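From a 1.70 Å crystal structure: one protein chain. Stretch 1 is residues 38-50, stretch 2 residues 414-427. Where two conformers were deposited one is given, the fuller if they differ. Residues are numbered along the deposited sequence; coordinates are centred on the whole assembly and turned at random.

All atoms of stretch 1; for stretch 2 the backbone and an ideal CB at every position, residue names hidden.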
# COMPACT_ATOMS: atom_id res chain seq x y z
N GLU A 38 2.72 -11.84 -5.11
CA GLU A 38 3.94 -11.03 -5.30
C GLU A 38 3.83 -9.63 -4.70
O GLU A 38 4.74 -9.14 -4.05
CB GLU A 38 4.31 -10.95 -6.77
CG GLU A 38 4.73 -12.33 -7.35
CD GLU A 38 4.75 -12.34 -8.91
OE1 GLU A 38 4.60 -11.28 -9.52
OE2 GLU A 38 4.93 -13.43 -9.48
N ILE A 39 2.69 -8.98 -4.93
CA ILE A 39 2.48 -7.62 -4.48
C ILE A 39 1.79 -7.52 -3.13
O ILE A 39 2.12 -6.64 -2.33
CB ILE A 39 1.68 -6.83 -5.59
CG1 ILE A 39 2.48 -6.79 -6.90
CG2 ILE A 39 1.26 -5.39 -5.11
CD1 ILE A 39 3.77 -5.91 -6.85
N ASN A 40 0.80 -8.37 -2.89
CA ASN A 40 -0.01 -8.27 -1.71
C ASN A 40 0.41 -9.20 -0.58
O ASN A 40 -0.06 -8.99 0.52
CB ASN A 40 -1.49 -8.53 -2.03
CG ASN A 40 -2.08 -7.46 -2.94
OD1 ASN A 40 -1.73 -6.28 -2.83
ND2 ASN A 40 -2.99 -7.85 -3.82
N CYS A 41 1.29 -10.17 -0.81
CA CYS A 41 1.59 -11.19 0.22
C CYS A 41 3.04 -11.57 0.43
O CYS A 41 3.30 -12.66 1.00
CB CYS A 41 0.79 -12.47 -0.08
SG CYS A 41 -1.02 -12.31 -0.40
N MSE A 42 3.98 -10.71 0.06
CA MSE A 42 5.41 -11.01 0.17
C MSE A 42 6.08 -9.89 0.97
O MSE A 42 6.02 -9.88 2.21
CB MSE A 42 6.07 -11.20 -1.23
CG MSE A 42 5.61 -12.46 -1.98
SE MSE A 42 6.03 -14.17 -1.13
CE MSE A 42 7.84 -14.47 -1.81
N TRP A 43 6.71 -8.94 0.28
CA TRP A 43 7.23 -7.77 0.97
C TRP A 43 6.14 -7.01 1.69
O TRP A 43 6.42 -6.23 2.60
CB TRP A 43 8.03 -6.81 0.04
CG TRP A 43 7.24 -6.36 -1.16
CD1 TRP A 43 7.28 -6.90 -2.40
CD2 TRP A 43 6.23 -5.34 -1.20
NE1 TRP A 43 6.38 -6.30 -3.21
CE2 TRP A 43 5.71 -5.34 -2.51
CE3 TRP A 43 5.70 -4.45 -0.26
CZ2 TRP A 43 4.66 -4.48 -2.91
CZ3 TRP A 43 4.65 -3.58 -0.67
CH2 TRP A 43 4.18 -3.60 -1.98
N ALA A 44 4.88 -7.21 1.30
CA ALA A 44 3.75 -6.56 1.97
C ALA A 44 3.72 -6.79 3.48
O ALA A 44 3.08 -6.03 4.21
CB ALA A 44 2.42 -7.03 1.34
N SER A 45 4.33 -7.89 3.94
CA SER A 45 4.39 -8.15 5.37
C SER A 45 5.10 -7.01 6.13
O SER A 45 4.88 -6.85 7.34
CB SER A 45 5.03 -9.51 5.67
OG SER A 45 4.24 -10.55 5.09
N PHE A 46 5.89 -6.22 5.45
CA PHE A 46 6.50 -5.06 6.09
C PHE A 46 5.49 -3.96 6.47
O PHE A 46 5.86 -3.01 7.17
CB PHE A 46 7.57 -4.41 5.17
CG PHE A 46 8.66 -5.35 4.73
CD1 PHE A 46 9.04 -6.43 5.51
CD2 PHE A 46 9.32 -5.12 3.55
CE1 PHE A 46 10.02 -7.30 5.10
CE2 PHE A 46 10.36 -5.98 3.11
CZ PHE A 46 10.70 -7.06 3.85
N SER A 47 4.26 -4.06 5.96
CA SER A 47 3.17 -3.22 6.37
C SER A 47 2.37 -3.75 7.56
O SER A 47 1.40 -3.07 7.97
CB SER A 47 2.21 -2.94 5.19
OG SER A 47 2.86 -2.19 4.18
N GLY A 48 2.70 -4.94 8.07
CA GLY A 48 2.16 -5.39 9.37
C GLY A 48 0.75 -5.95 9.39
O GLY A 48 0.22 -6.16 10.47
N GLN A 49 0.15 -6.17 8.21
CA GLN A 49 -1.25 -6.65 8.12
C GLN A 49 -1.41 -8.11 7.70
O GLN A 49 -2.26 -8.84 8.23
CB GLN A 49 -2.06 -5.79 7.14
CG GLN A 49 -1.94 -4.31 7.30
CD GLN A 49 -2.98 -3.57 6.48
OE1 GLN A 49 -3.23 -3.91 5.36
NE2 GLN A 49 -3.60 -2.54 7.07
N VAL A 50 -0.55 -8.55 6.79
CA VAL A 50 -0.45 -9.96 6.36
C VAL A 50 0.92 -10.56 6.67
O VAL A 50 1.93 -9.84 6.77
CB VAL A 50 -0.75 -10.10 4.85
CG1 VAL A 50 -2.00 -9.24 4.50
CG2 VAL A 50 0.45 -9.61 4.02
N UNK A 414 -5.28 5.31 10.48
CA UNK A 414 -5.22 5.23 9.02
C UNK A 414 -4.80 3.82 8.57
O UNK A 414 -5.34 3.25 7.60
CB UNK A 414 -4.25 6.28 8.47
N UNK A 415 -3.79 3.30 9.27
CA UNK A 415 -3.22 1.99 8.96
C UNK A 415 -4.24 0.87 9.20
O UNK A 415 -4.39 -0.02 8.35
CB UNK A 415 -1.96 1.75 9.80
N UNK A 416 -5.03 1.00 10.26
CA UNK A 416 -6.06 0.02 10.54
C UNK A 416 -7.15 0.10 9.47
O UNK A 416 -7.61 -0.91 8.96
CB UNK A 416 -6.65 0.24 11.94
N UNK A 417 -7.49 1.33 9.07
CA UNK A 417 -8.55 1.57 8.09
C UNK A 417 -8.20 1.05 6.67
O UNK A 417 -9.07 0.49 5.98
CB UNK A 417 -8.85 3.07 8.03
N UNK A 418 -6.96 1.30 6.23
CA UNK A 418 -6.56 0.96 4.86
C UNK A 418 -6.12 -0.48 4.87
O UNK A 418 -4.95 -0.77 5.00
CB UNK A 418 -5.45 1.87 4.34
N UNK A 419 -7.10 -1.39 4.80
CA UNK A 419 -6.85 -2.82 4.97
C UNK A 419 -7.69 -3.63 4.00
O UNK A 419 -8.92 -3.34 3.84
CB UNK A 419 -7.14 -3.25 6.41
N UNK A 420 -7.08 -4.67 3.38
CA UNK A 420 -5.67 -4.99 3.28
C UNK A 420 -4.99 -4.10 2.24
O UNK A 420 -5.50 -3.95 1.14
CB UNK A 420 -5.48 -6.47 2.93
N UNK A 421 -3.88 -3.46 2.62
CA UNK A 421 -3.17 -2.54 1.73
C UNK A 421 -1.69 -2.93 1.88
O UNK A 421 -1.16 -2.85 2.98
CB UNK A 421 -3.43 -1.07 2.08
N UNK A 422 -1.05 -3.36 0.80
CA UNK A 422 0.30 -3.91 0.92
C UNK A 422 1.38 -2.91 1.26
O UNK A 422 2.40 -3.30 1.81
CB UNK A 422 0.68 -4.60 -0.39
N UNK A 423 1.14 -1.65 0.92
CA UNK A 423 2.16 -0.61 0.98
C UNK A 423 1.96 0.45 2.05
O UNK A 423 2.93 1.00 2.53
CB UNK A 423 2.24 0.08 -0.38
N UNK A 424 0.72 0.77 2.41
CA UNK A 424 0.47 1.93 3.29
C UNK A 424 1.30 1.91 4.57
O UNK A 424 1.97 2.91 4.94
CB UNK A 424 -1.01 1.99 3.66
N UNK A 425 1.24 0.78 5.25
CA UNK A 425 1.98 0.65 6.51
C UNK A 425 3.49 0.85 6.36
O UNK A 425 4.09 1.61 7.11
CB UNK A 425 1.71 -0.73 7.12
N UNK A 426 4.07 0.15 5.39
CA UNK A 426 5.52 0.17 5.20
C UNK A 426 5.96 1.57 4.77
O UNK A 426 7.01 2.05 5.20
CB UNK A 426 5.95 -0.87 4.16
N UNK A 427 5.17 2.19 3.91
CA UNK A 427 5.49 3.52 3.42
C UNK A 427 5.42 4.56 4.54
O UNK A 427 6.39 5.33 4.75
CB UNK A 427 4.54 3.90 2.28

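Position 414 is helical, and its ideal CB has nothing of stretch 1 within 5.5 Å, so the contact barely constrains it; it is Lys 414. At 415 CA-to-CB points sideways and the ideal CB lies 5.3 Å from Gln 49 NE2. The carbonyl of Ser 47 lies farther out, so a long side chain ending in a donor would suit. The residue is Trp 415, whose NE1 donates to Ser 47 O at 2.7 Å (angle 156°), the acceptor lying near the indole plane.

Positions 416 and 417 continue the helix and point away; many residues would serve, and they are Ile 416 and Ala 417. Position 418 leaves helical phi/psi. Its side chain is little restricted by stretch 1, but its carbonyl matters: in Cys 418, O accepts from Gln 49 NE2 at 3.0 Å.

At 419, extended and sideways, the ideal CB is 3.7 Å from Gln 49 NE2, compatible with aromatic or aliphatic groups. Tyr 419 brings CD1 to 3.7 Å from Gln 49 OE1. The peptide before 420 is cis, which strongly suggests proline; this is Pro 420. At 421 CB points away, so stretch 1 leaves the side chain free, and the turn before a helix favours Asp, Ser, Thr or Asn. Asp 421 caps it, OD1 accepting from the backbone N of 423 (3.0 Å) and of 424 (2.9 Å), while its own N donates to Gln 49 OE1 at 2.9 Å (169°).

Position 422 points toward stretch 1, its ideal CB 3.2 Å from Ile 39 O and 3.5 Å from Ala 44 CB. So tight a site asks for something compact, and phi of -70° admits proline. Pro 422 packs CB 3.6 Å from Ala 44 CB and 4.0 Å from Trp 43 CH2; its O accepts from Ser 47 OG at 2.7 Å.

At 423 CB points away, yet Trp 43 CZ3 is 4.4 Å from it, so a flexible apolar chain could reach the indole. Selenomethionine Met 423 places CE 3.8 Å from Trp 43 CZ3. Position 424 points sideways with nothing of stretch 1 within 5.5 Å of its ideal CB, leaving the choice open; it is Asn 424.

At 425 an ideal CB would lie 2.5 Å from Ser 47 O, a clash, so only glycine fits: Gly 425. Position 426 lies beside Phe 46 and Trp 43, favouring a large apolar or aromatic group. Trp 426 receives the edge of Phe 46 on its face (centroids 4.8 Å apart, planes at 65°), and its N donates to Ser 47 OG at 2.9 Å. Position 427 is unconstrained here: Ala 427.

Stretch 2 (414-427) KWIACYPDPMNGWA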
# COMPACT_ATOMS: atom_id res chain seq x y z
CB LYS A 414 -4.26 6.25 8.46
CG LYS A 414 -4.07 6.18 6.95
CD LYS A 414 -2.91 7.14 6.56
CE LYS A 414 -2.52 7.09 5.12
NZ LYS A 414 -1.27 7.86 4.87
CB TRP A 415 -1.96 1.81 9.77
CG TRP A 415 -1.43 0.42 9.81
CD1 TRP A 415 -0.90 -0.30 8.78
CD2 TRP A 415 -1.30 -0.38 10.98
NE1 TRP A 415 -0.44 -1.51 9.25
CE2 TRP A 415 -0.71 -1.58 10.60
CE3 TRP A 415 -1.65 -0.20 12.32
CZ2 TRP A 415 -0.46 -2.59 11.51
CZ3 TRP A 415 -1.35 -1.18 13.22
CH2 TRP A 415 -0.78 -2.36 12.82
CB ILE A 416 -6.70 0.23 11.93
CG1 ILE A 416 -5.67 -0.11 12.97
CG2 ILE A 416 -7.94 -0.68 12.13
CD1 ILE A 416 -6.10 0.33 14.44
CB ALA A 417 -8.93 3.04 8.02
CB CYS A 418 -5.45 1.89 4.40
SG CYS A 418 -6.07 3.65 4.30
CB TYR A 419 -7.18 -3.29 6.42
CG TYR A 419 -7.29 -4.79 6.55
CD1 TYR A 419 -6.16 -5.58 6.79
CD2 TYR A 419 -8.53 -5.44 6.45
CE1 TYR A 419 -6.22 -6.92 6.86
CE2 TYR A 419 -8.60 -6.82 6.51
CZ TYR A 419 -7.45 -7.54 6.74
OH TYR A 419 -7.51 -8.88 6.80
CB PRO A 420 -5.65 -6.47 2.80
CG PRO A 420 -7.04 -6.78 2.43
CD PRO A 420 -7.90 -5.61 2.60
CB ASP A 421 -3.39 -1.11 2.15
CG ASP A 421 -2.70 -0.11 1.23
OD1 ASP A 421 -1.49 -0.28 0.91
OD2 ASP A 421 -3.39 0.85 0.85
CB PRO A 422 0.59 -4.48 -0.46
CG PRO A 422 -0.27 -3.74 -1.39
CD PRO A 422 -1.56 -3.41 -0.58
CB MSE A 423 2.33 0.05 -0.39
CG MSE A 423 3.36 1.18 -0.47
SE MSE A 423 5.06 0.60 0.16
CE MSE A 423 5.79 -0.04 -1.56
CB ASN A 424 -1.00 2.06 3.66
CG ASN A 424 -1.24 3.24 4.55
OD1 ASN A 424 -1.02 4.37 4.13
ND2 ASN A 424 -1.64 2.99 5.80
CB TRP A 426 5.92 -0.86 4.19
CG TRP A 426 7.39 -1.02 4.08
CD1 TRP A 426 8.32 -0.79 5.05
CD2 TRP A 426 8.09 -1.53 2.96
NE1 TRP A 426 9.54 -1.09 4.59
CE2 TRP A 426 9.44 -1.54 3.29
CE3 TRP A 426 7.70 -1.95 1.68
CZ2 TRP A 426 10.44 -1.94 2.40
CZ3 TRP A 426 8.67 -2.39 0.80
CH2 TRP A 426 10.04 -2.39 1.19
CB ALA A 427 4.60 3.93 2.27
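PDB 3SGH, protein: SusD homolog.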